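Local coordinates for protein 303aa long hypothetical esterase (Sulfolobus tokodaii, PDB 3AIN) that hydrolyses carboxylic esters as a thermostable carboxylesterase of the hormone-sensitive-lipase-like kind, with an alpha/beta hydrolase fold, at residues N76-V81 with D105-D110; Y83-G88 with I116-Q121; G91-Y96 with C122-V127; I164-D169 with I188-Q193. The protein carries 1 engineered substitution. All blocks are in the same frame, centred on the assembly; numbering follows the deposited sequence.

From the N terminus, the chain lays down 76-81, 83-88 and 91-96 and then returns in the same order with 105-110, 116-121 and 122-127, so interactions 1, 2 and 3 cross one another instead of nesting. Interaction 1 closes its loop by joining strand 76-83 to the turn before helix 110-120. Interaction 2 joins the loop after that strand to the end of the helix, and interaction 3 pairs the strands flanking the helix. Interaction 4 follows in series, closing the unit built round helix 171-185. One sheet carries interactions 1, 3 and 4: Arg80 O meets Ser126 N, and Val92 O meets Ala165 N. Asp169 also binds Tyr95 and Tyr109, linking interaction 4 to both.

Interaction 1: N76-V81 with D105-D110; sequences NIKARV and DIESYD. With PO4 (phosphate ion), chain F.
Arg80 bridges from its strand to the turn at 105-110, and it illustrates how one long side chain divides its contacts: carbons and one guanidinium face on Ile106, nitrogens on acids. CB lies against Ile106 CG2 at 3.8 Å. With CG anti to the backbone N (chi1 -180°), the chain carries CD to within 3.5 Å of Asp110 OD1, and a bend at chi3 then lays the guanidinium over the isoleucine. Ile106 CG2 sits 3.5 Å above the centre of that plane, while the acids hold its edge. NE turns to Asp67. NH1 donates twice, to Glu107 OE2 at 3.1 Å and to Asp110 OD1 at 3.1 Å, meeting both oxygens from above their carboxylate planes. NH2 reaches Glu107 OE1 at 2.8 Å on the syn side but tilted out of the carboxylate plane, completing an end-on grip in which the two planes stand 60° apart. A methionine in place of Arg80 would probably deprive Glu107 and Asp67 of their salt-bridge partner and break the link to Asp110. Within the turn, Asp105 accepts from Glu107 N in an Asx turn, and Tyr109 OH, which also bonds Asp169, lies 2.9 Å from O2 of a phosphate ion, probably from the crystallisation liquor. Asp110 also binds Tyr82, Arg59 and Arg114. The network joins strand 76-83 to its neighbour 64-71 and to the start of helix 110-120, with Ile106 resting on Ser126 of strand 123-127.

Interaction 2: Y83-G88 with I116-Q121; sequences YPKTQG and ITNSCQ
Pro84 and Thr86, in the loop after strand 76-83, pack against the C-terminal turn of helix 110-120, the helix of a beta-alpha-beta unit in the alpha/beta hydrolase fold. The contact shows how a loop can be fitted to a helix end without any direct hydrogen bond. The first kind of interaction is van der Waals contact. Thr117 holds its methyl, CG2, anti to the backbone N (chi1, measured to OG1, is -66°), which aims it at the start of the proline, 3.7 Å from Pro84 N, while its hydroxyl turns to Cys113 O and to Thr124. The proline ring lies against the backbone of Gln121, with CG 3.8 Å from Gln121 C, where a positive phi (47°) takes the chain out of the helix. Farther along, Thr86 CG2 meets the amide end of Gln121, 3.6 Å from NE2, the two side chains crossing at about a right angle. Lys85 brings CD to 3.7 Å from Asn118 OD1; Asn118 ND2 is bound to Glu61 O and Glu60. The second kind is bridging by water. One water accepts from Lys85 N at 2.8 Å and donates to Asn118 OD1 at 2.8 Å. A second lies 2.7 Å from Thr86 OG1 and donates to Gln121 O at 2.7 Å. Shortening Thr86 to a glycine is likely to open a gap beside the Gln121 amide and to leave this water without its loop partner. Gln121 O also accepts from Tyr321 OH.

Interaction 3: G91-Y96 with C122-V127; sequences GVLVYY and CVTISV
Leu93 and Val123 join through their backbones in the parallel pair of a beta-alpha-beta crossover, in which helix 110-120 connects strands 92-96 and 123-127. The general lesson is that such a pair can be tight in its middle and slacker at both ends. In the tight part, Leu93 N donates to Val123 O at 2.8 Å and Ile125 N returns a bond to Leu93 O. Tyr95 N then reaches Ile125 O, although it comes from 36° above the carbonyl plane. Apolar branches close over this ladder toward helix 139-153. Val92 CG1 meets Ile125 CD1 at 3.8 Å, and Val94 CG1, placed anti to its own N (chi1 -180°), touches Val127 CG2 at 3.7 Å. The sheet's other face carries Leu93, Tyr95, Thr124 and Ser126 and packs on helix 110-120; from it Tyr95 OH reaches Asp169, and Thr124 OG1 binds Thr117. At the N-terminal end Val123 N donates to Gly91 O at 3.0 Å in a bent bond (141°), and Cys122, in a disulfide with Cys120, sets SG against Leu93 CB. At the C-terminal end the CA atoms of Tyr96 and Val127 stand 5.7 Å apart. The last bond, Val127 N to Tyr95 O, lengthens to 3.1 Å, and the Tyr96 side chain runs alongside Val127. All the protein residues here are buried, yet a water sits at this end of the pair, 2.9 Å from Ser126 OG, and donates to Val127 O at 2.8 Å.

Interaction 4: I164-D169 with I188-Q193; sequences IAVGGD and IKLKYQ
Ile164 O receives Lys191 N at 2.8 Å in an almost perfectly straight bond (178°), the shortest direct polar link between these two segments. It lies where the chain enters strand 192-196, and it shows how a parallel pair can begin one residue out of step. Tyr192 N lies 4.1 Å from the same oxygen, Ile164 O, and is buried with no partner in the model. The next bond restores the pairing, Val166 N donating to Tyr192 O at 3.1 Å from a position tilted off the carbonyl plane. A water adds a further tie before the strand starts, accepting from Ile164 N and donating to Lys189 O at 2.8 Å. Side chains fill in on both faces. Leu190 spreads its two methyls between neighbours, CD2 lying 4.1 Å from Ile164 CB and CD1 touching Val166 CG1, with the leucine and the valine at about a right angle. Val166 carries CG2 between its own N and carbonyl carbon (chi1, measured to CG1, is -68°), which sets it alongside Gln193 CB at 3.8 Å; Gln193 NE2 binds Pro253 O. On the opposite face Ala165 CB meets Tyr192 CB at 4.1 Å, both residues packing on helix 303-321. The two segments belong to a beta-alpha-beta unit whose strands are connected by helix 171-185. Strand 164-169 leads through Gly168 and Asp169 into a sharp turn with Ser170 and Gly172, consistent with the nucleophile elbow of alpha/beta hydrolases.

Interaction 1: N76-V81 with D105-D110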
loop_
_atom_site.group_PDB
_atom_site.type_symbol
_atom_site.label_atom_id
_atom_site.label_comp_id
_atom_site.label_asym_id
_atom_site.label_seq_id
_atom_site.Cartn_x
_atom_site.Cartn_y
_atom_site.Cartn_z
ATOM N N ASN A 76 -6.851 5.248 35.811
ATOM C CA ASN A 76 -5.884 6.169 35.244
ATOM C C ASN A 76 -5.101 5.399 34.180
ATOM O O ASN A 76 -4.580 4.323 34.445
ATOM C CB ASN A 76 -4.927 6.670 36.338
ATOM C CG ASN A 76 -5.590 7.660 37.281
ATOM O OD1 ASN A 76 -6.404 8.479 36.863
ATOM N ND2 ASN A 76 -5.191 7.631 38.546
ATOM N N ILE A 77 -5.083 5.934 32.968
ATOM C CA ILE A 77 -4.626 5.174 31.794
ATOM C C ILE A 77 -3.242 5.701 31.419
ATOM O O ILE A 77 -3.105 6.848 31.019
ATOM C CB ILE A 77 -5.581 5.424 30.625
ATOM C CG1 ILE A 77 -6.997 4.991 31.023
ATOM C CG2 ILE A 77 -5.106 4.708 29.339
ATOM C CD1 ILE A 77 -8.059 5.650 30.178
ATOM N N LYS A 78 -2.233 4.850 31.518
ATOM C CA LYS A 78 -0.885 5.246 31.068
ATOM C C LYS A 78 -0.887 5.426 29.545
ATOM O O LYS A 78 -1.507 4.649 28.818
ATOM C CB LYS A 78 0.147 4.197 31.467
ATOM C CG LYS A 78 1.591 4.664 31.244
ATOM C CD LYS A 78 2.615 3.679 31.821
ATOM C CE LYS A 78 3.976 3.902 31.167
ATOM N NZ LYS A 78 5.100 3.565 32.074
ATOM N N ALA A 79 -0.157 6.413 29.051
ATOM C CA ALA A 79 0.061 6.507 27.612
ATOM C C ALA A 79 1.435 7.066 27.321
ATOM O O ALA A 79 2.033 7.753 28.163
ATOM C CB ALA A 79 -1.003 7.378 26.960
ATOM N N ARG A 80 1.991 6.667 26.184
ATOM C CA ARG A 80 3.303 7.173 25.797
ATOM C C ARG A 80 3.173 8.049 24.564
ATOM O O ARG A 80 2.513 7.680 23.572
ATOM C CB ARG A 80 4.307 6.045 25.552
ATOM C CG ARG A 80 5.695 6.581 25.155
ATOM C CD ARG A 80 6.796 5.551 25.243
ATOM N NE ARG A 80 7.061 5.208 26.644
ATOM C CZ ARG A 80 7.573 4.057 27.060
ATOM N NH1 ARG A 80 7.990 3.147 26.179
ATOM N NH2 ARG A 80 7.611 3.793 28.365
ATOM N N VAL A 81 3.671 9.276 24.677
ATOM C CA VAL A 81 3.509 10.257 23.622
ATOM C C VAL A 81 4.818 10.373 22.847
ATOM O O VAL A 81 5.880 10.598 23.436
ATOM C CB VAL A 81 3.193 11.645 24.215
ATOM C CG1 VAL A 81 3.021 12.681 23.096
ATOM C CG2 VAL A 81 1.954 11.566 25.127
ATOM N N ASP A 105 1.600 -4.269 25.222
ATOM C CA ASP A 105 1.657 -3.125 26.109
ATOM C C ASP A 105 2.521 -2.054 25.451
ATOM O O ASP A 105 3.065 -2.271 24.379
ATOM C CB ASP A 105 2.282 -3.546 27.433
ATOM C CG ASP A 105 3.752 -3.772 27.317
ATOM O OD1 ASP A 105 4.147 -4.684 26.562
ATOM O OD2 ASP A 105 4.503 -3.004 27.957
ATOM N N ILE A 106 2.647 -0.914 26.113
ATOM C CA ILE A 106 3.378 0.212 25.548
ATOM C C ILE A 106 4.844 -0.138 25.268
ATOM O O ILE A 106 5.379 0.199 24.201
ATOM C CB ILE A 106 3.329 1.416 26.507
ATOM C CG1 ILE A 106 2.001 2.155 26.350
ATOM C CG2 ILE A 106 4.521 2.353 26.264
ATOM C CD1 ILE A 106 1.765 3.153 27.486
ATOM N N GLU A 107 5.468 -0.902 26.166
ATOM C CA GLU A 107 6.877 -1.225 25.958
ATOM C C GLU A 107 7.111 -2.150 24.773
ATOM O O GLU A 107 7.985 -1.890 23.960
ATOM C CB GLU A 107 7.544 -1.787 27.225
ATOM C CG GLU A 107 7.275 -0.991 28.488
ATOM C CD GLU A 107 8.026 0.327 28.544
ATOM O OE1 GLU A 107 7.664 1.167 29.395
ATOM O OE2 GLU A 107 8.884 0.569 27.667
ATOM N N SER A 108 6.338 -3.235 24.680
ATOM C CA SER A 108 6.552 -4.192 23.608
ATOM C C SER A 108 6.217 -3.568 22.255
ATOM O O SER A 108 6.760 -3.979 21.238
ATOM C CB SER A 108 5.766 -5.506 23.825
ATOM O OG SER A 108 4.367 -5.276 23.941
ATOM N N TYR A 109 5.358 -2.543 22.269
ATOM C CA TYR A 109 4.943 -1.855 21.038
ATOM C C TYR A 109 5.736 -0.577 20.783
ATOM O O TYR A 109 5.557 0.098 19.752
ATOM C CB TYR A 109 3.432 -1.579 21.074
ATOM C CG TYR A 109 2.653 -2.718 20.436
ATOM C CD1 TYR A 109 2.109 -2.576 19.167
ATOM C CD2 TYR A 109 2.540 -3.955 21.087
ATOM C CE1 TYR A 109 1.523 -3.642 18.531
ATOM C CE2 TYR A 109 1.862 -5.015 20.498
ATOM C CZ TYR A 109 1.308 -4.830 19.237
ATOM O OH TYR A 109 0.626 -5.890 18.644
ATOM N N ASP A 110 6.752 -0.340 21.615
ATOM C CA ASP A 110 7.547 0.894 21.482
ATOM C C ASP A 110 8.302 1.017 20.133
ATOM O O ASP A 110 8.276 2.070 19.495
ATOM C CB ASP A 110 8.486 1.044 22.689
ATOM C CG ASP A 110 9.227 2.367 22.702
ATOM O OD1 ASP A 110 8.648 3.377 23.176
ATOM O OD2 ASP A 110 10.420 2.367 22.322
HETATM P P PO4 F . -0.194 -9.778 18.046
HETATM O O1 PO4 F . -0.604 -9.127 16.740
HETATM O O2 PO4 F . 0.537 -8.799 18.958
HETATM O O3 PO4 F . 0.711 -10.949 17.744
HETATM O O4 PO4 F . -1.448 -10.253 18.744
#

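Interaction 2: Y83-G88 with I116-Q121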
loop_
_atom_site.group_PDB
_atom_site.type_symbol
_atom_site.label_atom_id
_atom_site.label_comp_id
_atom_site.label_asym_id
_atom_site.label_seq_id
_atom_site.Cartn_x
_atom_site.Cartn_y
_atom_site.Cartn_z
ATOM N N TYR A 83 6.771 12.321 19.799
ATOM C CA TYR A 83 6.806 13.442 18.859
ATOM C C TYR A 83 7.765 13.142 17.711
ATOM O O TYR A 83 8.825 12.561 17.919
ATOM C CB TYR A 83 7.324 14.700 19.579
ATOM C CG TYR A 83 6.362 15.254 20.595
ATOM C CD1 TYR A 83 5.483 16.264 20.247
ATOM C CD2 TYR A 83 6.377 14.815 21.905
ATOM C CE1 TYR A 83 4.606 16.798 21.173
ATOM C CE2 TYR A 83 5.514 15.364 22.849
ATOM C CZ TYR A 83 4.634 16.348 22.467
ATOM O OH TYR A 83 3.761 16.887 23.389
ATOM N N PRO A 84 7.423 13.590 16.507
ATOM C CA PRO A 84 8.328 13.370 15.386
ATOM C C PRO A 84 9.458 14.389 15.424
ATOM O O PRO A 84 9.474 15.266 16.297
ATOM C CB PRO A 84 7.442 13.638 14.174
ATOM C CG PRO A 84 6.462 14.632 14.652
ATOM C CD PRO A 84 6.185 14.271 16.094
ATOM N N LYS A 85 10.376 14.269 14.467
ATOM C CA LYS A 85 11.565 15.108 14.426
ATOM C C LYS A 85 11.257 16.446 13.758
ATOM O O LYS A 85 12.101 17.335 13.743
ATOM C CB LYS A 85 12.702 14.393 13.670
ATOM C CG LYS A 85 13.059 13.003 14.157
ATOM C CD LYS A 85 13.256 12.063 12.951
ATOM C CE LYS A 85 14.300 10.985 13.203
ATOM N NZ LYS A 85 15.636 11.574 13.479
ATOM N N THR A 86 10.119 16.524 13.074
ATOM C CA THR A 86 9.720 17.724 12.359
ATOM C C THR A 86 9.154 18.752 13.325
ATOM O O THR A 86 8.797 18.426 14.465
ATOM C CB THR A 86 8.650 17.419 11.301
ATOM O OG1 THR A 86 7.512 16.798 11.923
ATOM C CG2 THR A 86 9.220 16.493 10.215
ATOM N N GLN A 87 8.947 19.969 12.832
ATOM C CA GLN A 87 8.335 20.989 13.666
ATOM C C GLN A 87 6.807 21.012 13.493
ATOM O O GLN A 87 6.287 20.579 12.461
ATOM C CB GLN A 87 8.990 22.349 13.407
ATOM C CG GLN A 87 8.029 23.471 13.060
ATOM C CD GLN A 87 8.728 24.817 12.973
ATOM O OE1 GLN A 87 9.770 25.025 13.599
ATOM N NE2 GLN A 87 8.239 25.681 12.087
ATOM N N GLY A 88 6.094 21.299 14.581
ATOM C CA GLY A 88 4.630 21.328 14.551
ATOM C C GLY A 88 4.119 22.596 13.895
ATOM O O GLY A 88 4.926 23.403 13.430
ATOM N N ILE A 116 6.141 4.210 13.266
ATOM C CA ILE A 116 4.945 4.890 12.761
ATOM C C ILE A 116 5.059 6.425 12.882
ATOM O O ILE A 116 4.672 7.180 11.975
ATOM C CB ILE A 116 3.683 4.352 13.481
ATOM C CG1 ILE A 116 3.366 2.933 12.986
ATOM C CG2 ILE A 116 2.500 5.290 13.246
ATOM C CD1 ILE A 116 2.241 2.252 13.790
ATOM N N THR A 117 5.551 6.874 14.025
ATOM C CA THR A 117 5.720 8.297 14.286
ATOM C C THR A 117 6.608 8.920 13.219
ATOM O O THR A 117 6.277 9.956 12.650
ATOM C CB THR A 117 6.382 8.503 15.649
ATOM O OG1 THR A 117 5.489 8.048 16.667
ATOM C CG2 THR A 117 6.726 9.976 15.871
ATOM N N ASN A 118 7.739 8.285 12.947
ATOM C CA ASN A 118 8.653 8.828 11.926
ATOM C C ASN A 118 8.065 8.769 10.519
ATOM O O ASN A 118 8.305 9.653 9.686
ATOM C CB ASN A 118 10.023 8.144 11.992
ATOM C CG ASN A 118 10.819 8.546 13.223
ATOM O OD1 ASN A 118 10.636 9.646 13.762
ATOM N ND2 ASN A 118 11.583 7.607 13.762
ATOM N N SER A 119 7.306 7.715 10.242
ATOM C CA SER A 119 6.664 7.577 8.951
ATOM C C SER A 119 5.552 8.603 8.721
ATOM O O SER A 119 5.442 9.127 7.593
ATOM C CB SER A 119 6.155 6.130 8.719
ATOM O OG SER A 119 5.654 5.993 7.387
ATOM N N CYS A 120 4.653 8.780 9.711
ATOM C CA CYS A 120 3.520 9.745 9.581
ATOM C C CYS A 120 3.907 11.189 9.867
ATOM O O CYS A 120 3.108 12.078 9.607
ATOM C CB CYS A 120 2.259 9.410 10.422
ATOM S SG CYS A 120 2.415 9.273 12.252
ATOM N N GLN A 121 5.086 11.389 10.441
ATOM C CA GLN A 121 5.505 12.712 10.944
ATOM C C GLN A 121 4.405 13.359 11.760
ATOM O O GLN A 121 4.027 14.525 11.562
ATOM C CB GLN A 121 5.970 13.595 9.802
ATOM C CG GLN A 121 7.129 12.927 9.084
ATOM C CD GLN A 121 7.841 13.842 8.137
ATOM O OE1 GLN A 121 7.204 14.589 7.399
ATOM N NE2 GLN A 121 9.146 13.642 8.002
HETATM O O HOH W 1 10.147 12.157 12.609
HETATM O O HOH W 2 5.151 16.851 10.676
#

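Interaction 3: G91-Y96 with C122-V127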
loop_
_atom_site.group_PDB
_atom_site.type_symbol
_atom_site.label_atom_id
_atom_site.label_comp_id
_atom_site.label_asym_id
_atom_site.label_seq_id
_atom_site.Cartn_x
_atom_site.Cartn_y
_atom_site.Cartn_z
ATOM N N GLY A 91 -0.644 16.581 13.332
ATOM C CA GLY A 91 -1.765 15.695 13.593
ATOM C C GLY A 91 -1.383 14.703 14.665
ATOM O O GLY A 91 -0.199 14.588 15.008
ATOM N N VAL A 92 -2.386 14.115 15.316
ATOM C CA VAL A 92 -2.148 13.188 16.428
ATOM C C VAL A 92 -2.827 11.856 16.118
ATOM O O VAL A 92 -3.990 11.832 15.702
ATOM C CB VAL A 92 -2.773 13.718 17.749
ATOM C CG1 VAL A 92 -2.448 12.775 18.906
ATOM C CG2 VAL A 92 -2.237 15.136 18.050
ATOM N N LEU A 93 -2.055 10.772 16.213
ATOM C CA LEU A 93 -2.587 9.429 15.999
ATOM C C LEU A 93 -2.667 8.736 17.349
ATOM O O LEU A 93 -1.666 8.664 18.060
ATOM C CB LEU A 93 -1.620 8.619 15.097
ATOM C CG LEU A 93 -1.949 7.119 14.996
ATOM C CD1 LEU A 93 -3.306 6.936 14.237
ATOM C CD2 LEU A 93 -0.819 6.370 14.242
ATOM N N VAL A 94 -3.886 8.397 17.783
ATOM C CA VAL A 94 -4.046 7.641 18.999
ATOM C C VAL A 94 -4.026 6.166 18.639
ATOM O O VAL A 94 -4.742 5.773 17.721
ATOM C CB VAL A 94 -5.353 7.983 19.718
ATOM C CG1 VAL A 94 -5.458 7.153 21.006
ATOM C CG2 VAL A 94 -5.360 9.502 20.035
ATOM N N TYR A 95 -3.019 5.465 19.171
ATOM C CA TYR A 95 -2.698 4.095 18.739
ATOM C C TYR A 95 -3.015 3.071 19.818
ATOM O O TYR A 95 -2.642 3.244 20.991
ATOM C CB TYR A 95 -1.209 3.978 18.349
ATOM C CG TYR A 95 -0.888 2.706 17.594
ATOM C CD1 TYR A 95 -1.152 2.624 16.241
ATOM C CD2 TYR A 95 -0.541 1.532 18.271
ATOM C CE1 TYR A 95 -1.071 1.424 15.556
ATOM C CE2 TYR A 95 -0.409 0.313 17.572
ATOM C CZ TYR A 95 -0.694 0.277 16.231
ATOM O OH TYR A 95 -0.581 -0.904 15.524
ATOM N N TYR A 96 -3.656 1.969 19.417
ATOM C CA TYR A 96 -3.990 0.878 20.342
ATOM C C TYR A 96 -3.295 -0.418 19.942
ATOM O O TYR A 96 -3.537 -0.923 18.842
ATOM C CB TYR A 96 -5.501 0.651 20.310
ATOM C CG TYR A 96 -6.274 1.902 20.592
ATOM C CD1 TYR A 96 -6.366 2.423 21.878
ATOM C CD2 TYR A 96 -6.917 2.580 19.559
ATOM C CE1 TYR A 96 -7.016 3.650 22.093
ATOM C CE2 TYR A 96 -7.621 3.760 19.780
ATOM C CZ TYR A 96 -7.683 4.271 21.059
ATOM O OH TYR A 96 -8.371 5.445 21.256
ATOM N N CYS A 122 3.941 12.596 12.732
ATOM C CA CYS A 122 2.789 12.982 13.495
ATOM C C CYS A 122 3.029 12.553 14.943
ATOM O O CYS A 122 3.996 11.850 15.219
ATOM C CB CYS A 122 1.554 12.363 12.872
ATOM S SG CYS A 122 1.291 10.669 13.371
ATOM N N VAL A 123 2.369 13.221 15.883
ATOM C CA VAL A 123 2.452 12.774 17.274
ATOM C C VAL A 123 1.668 11.479 17.372
ATOM O O VAL A 123 0.538 11.395 16.910
ATOM C CB VAL A 123 1.824 13.815 18.217
ATOM C CG1 VAL A 123 1.753 13.279 19.644
ATOM C CG2 VAL A 123 2.647 15.091 18.151
ATOM N N THR A 124 2.286 10.480 17.977
ATOM C CA THR A 124 1.602 9.209 18.213
ATOM C C THR A 124 1.444 9.041 19.706
ATOM O O THR A 124 2.404 9.181 20.456
ATOM C CB THR A 124 2.430 8.051 17.633
ATOM O OG1 THR A 124 2.578 8.278 16.226
ATOM C CG2 THR A 124 1.706 6.704 17.854
ATOM N N ILE A 125 0.247 8.623 20.110
ATOM C CA ILE A 125 -0.033 8.394 21.513
ATOM C C ILE A 125 -0.489 6.963 21.715
ATOM O O ILE A 125 -1.596 6.576 21.340
ATOM C CB ILE A 125 -1.065 9.380 22.066
ATOM C CG1 ILE A 125 -0.513 10.803 21.891
ATOM C CG2 ILE A 125 -1.319 9.088 23.570
ATOM C CD1 ILE A 125 -1.466 11.889 22.445
ATOM N N SER A 126 0.390 6.196 22.329
ATOM C CA SER A 126 0.180 4.762 22.489
ATOM C C SER A 126 -0.458 4.495 23.832
ATOM O O SER A 126 0.080 4.886 24.879
ATOM C CB SER A 126 1.515 4.031 22.376
ATOM O OG SER A 126 1.346 2.616 22.552
ATOM N N VAL A 127 -1.617 3.838 23.803
ATOM C CA VAL A 127 -2.492 3.742 24.991
ATOM C C VAL A 127 -2.344 2.378 25.701
ATOM O O VAL A 127 -2.430 1.323 25.066
ATOM C CB VAL A 127 -3.970 3.984 24.558
ATOM C CG1 VAL A 127 -4.932 3.764 25.715
ATOM C CG2 VAL A 127 -4.091 5.364 23.974
HETATM O O HOH W 3 -0.983 0.853 22.710
#

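Interaction 4: I164-D169 with I188-Q193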
loop_
_atom_site.group_PDB
_atom_site.type_symbol
_atom_site.label_atom_id
_atom_site.label_comp_id
_atom_site.label_asym_id
_atom_site.label_seq_id
_atom_site.Cartn_x
_atom_site.Cartn_y
_atom_site.Cartn_z
ATOM N N ILE A 164 -7.166 14.669 14.806
ATOM C CA ILE A 164 -6.885 13.415 15.528
ATOM C C ILE A 164 -7.294 12.220 14.664
ATOM O O ILE A 164 -8.349 12.231 14.043
ATOM C CB ILE A 164 -7.676 13.330 16.859
ATOM C CG1 ILE A 164 -7.604 14.670 17.625
ATOM C CG2 ILE A 164 -7.184 12.153 17.694
ATOM C CD1 ILE A 164 -6.185 15.114 18.005
ATOM N N ALA A 165 -6.474 11.168 14.666
ATOM C CA ALA A 165 -6.851 9.924 14.005
ATOM C C ALA A 165 -6.733 8.831 15.055
ATOM O O ALA A 165 -5.983 8.996 16.026
ATOM C CB ALA A 165 -5.862 9.631 12.845
ATOM N N VAL A 166 -7.325 7.662 14.767
ATOM C CA VAL A 166 -7.080 6.462 15.565
ATOM C C VAL A 166 -6.430 5.374 14.710
ATOM O O VAL A 166 -6.653 5.311 13.509
ATOM C CB VAL A 166 -8.360 5.878 16.205
ATOM C CG1 VAL A 166 -8.889 6.870 17.285
ATOM C CG2 VAL A 166 -9.440 5.638 15.167
ATOM N N GLY A 167 -5.695 4.483 15.365
ATOM C CA GLY A 167 -5.151 3.339 14.636
ATOM C C GLY A 167 -4.858 2.190 15.580
ATOM O O GLY A 167 -4.742 2.373 16.798
ATOM N N GLY A 168 -4.696 0.999 15.014
ATOM C CA GLY A 168 -4.339 -0.147 15.843
ATOM C C GLY A 168 -4.193 -1.396 14.987
ATOM O O GLY A 168 -4.732 -1.446 13.879
ATOM N N ASP A 169 -3.589 -2.436 15.572
ATOM C CA ASP A 169 -3.354 -3.712 14.858
ATOM C C ASP A 169 -4.054 -4.841 15.596
ATOM O O ASP A 169 -4.001 -4.910 16.838
ATOM C CB ASP A 169 -1.849 -4.030 14.770
ATOM C CG ASP A 169 -1.206 -4.192 16.145
ATOM O OD1 ASP A 169 -1.160 -3.194 16.903
ATOM O OD2 ASP A 169 -0.740 -5.326 16.435
ATOM N N ILE A 188 -17.587 13.628 18.074
ATOM C CA ILE A 188 -16.149 13.847 18.039
ATOM C C ILE A 188 -15.694 13.521 16.636
ATOM O O ILE A 188 -16.050 12.463 16.117
ATOM C CB ILE A 188 -15.429 12.900 19.011
ATOM C CG1 ILE A 188 -15.730 13.301 20.455
ATOM C CG2 ILE A 188 -13.924 12.850 18.714
ATOM C CD1 ILE A 188 -15.334 12.228 21.458
ATOM N N LYS A 189 -15.115 14.511 15.959
ATOM C CA LYS A 189 -14.876 14.433 14.527
ATOM C C LYS A 189 -13.418 14.065 14.283
ATOM O O LYS A 189 -12.548 14.929 14.274
ATOM C CB LYS A 189 -15.188 15.774 13.850
ATOM C CG LYS A 189 -16.664 16.141 13.870
ATOM C CD LYS A 189 -16.871 17.643 14.027
ATOM C CE LYS A 189 -18.246 17.945 14.612
ATOM N NZ LYS A 189 -18.996 18.929 13.785
ATOM N N LEU A 190 -13.169 12.778 14.046
ATOM C CA LEU A 190 -11.825 12.297 13.757
ATOM C C LEU A 190 -11.498 12.432 12.270
ATOM O O LEU A 190 -12.381 12.288 11.423
ATOM C CB LEU A 190 -11.753 10.814 14.132
ATOM C CG LEU A 190 -12.168 10.496 15.562
ATOM C CD1 LEU A 190 -12.136 8.966 15.767
ATOM C CD2 LEU A 190 -11.192 11.182 16.502
ATOM N N LYS A 191 -10.206 12.511 11.970
ATOM C CA LYS A 191 -9.739 12.708 10.601
ATOM C C LYS A 191 -9.705 11.388 9.837
ATOM O O LYS A 191 -9.849 11.388 8.620
ATOM C CB LYS A 191 -8.345 13.341 10.575
ATOM C CG LYS A 191 -8.299 14.827 10.985
ATOM C CD LYS A 191 -9.453 15.610 10.390
ATOM C CE LYS A 191 -9.503 17.020 10.982
ATOM N NZ LYS A 191 -8.801 17.986 10.101
ATOM N N TYR A 192 -9.359 10.300 10.529
ATOM C CA TYR A 192 -8.972 9.083 9.819
ATOM C C TYR A 192 -8.922 7.901 10.800
ATOM O O TYR A 192 -8.786 8.087 12.015
ATOM C CB TYR A 192 -7.587 9.298 9.191
ATOM C CG TYR A 192 -7.303 8.445 7.962
ATOM C CD1 TYR A 192 -7.747 8.838 6.697
ATOM C CD2 TYR A 192 -6.598 7.256 8.072
ATOM C CE1 TYR A 192 -7.484 8.062 5.556
ATOM C CE2 TYR A 192 -6.360 6.459 6.941
ATOM C CZ TYR A 192 -6.767 6.890 5.691
ATOM O OH TYR A 192 -6.530 6.111 4.557
ATOM N N GLN A 193 -9.055 6.691 10.276
ATOM C CA GLN A 193 -8.824 5.496 11.108
ATOM C C GLN A 193 -7.931 4.520 10.320
ATOM O O GLN A 193 -8.193 4.228 9.157
ATOM C CB GLN A 193 -10.160 4.834 11.499
ATOM C CG GLN A 193 -11.077 4.491 10.311
ATOM C CD GLN A 193 -12.412 3.903 10.759
ATOM O OE1 GLN A 193 -12.456 3.061 11.653
ATOM N NE2 GLN A 193 -13.517 4.395 10.173
HETATM O O HOH W 4 -9.867 15.656 14.552
#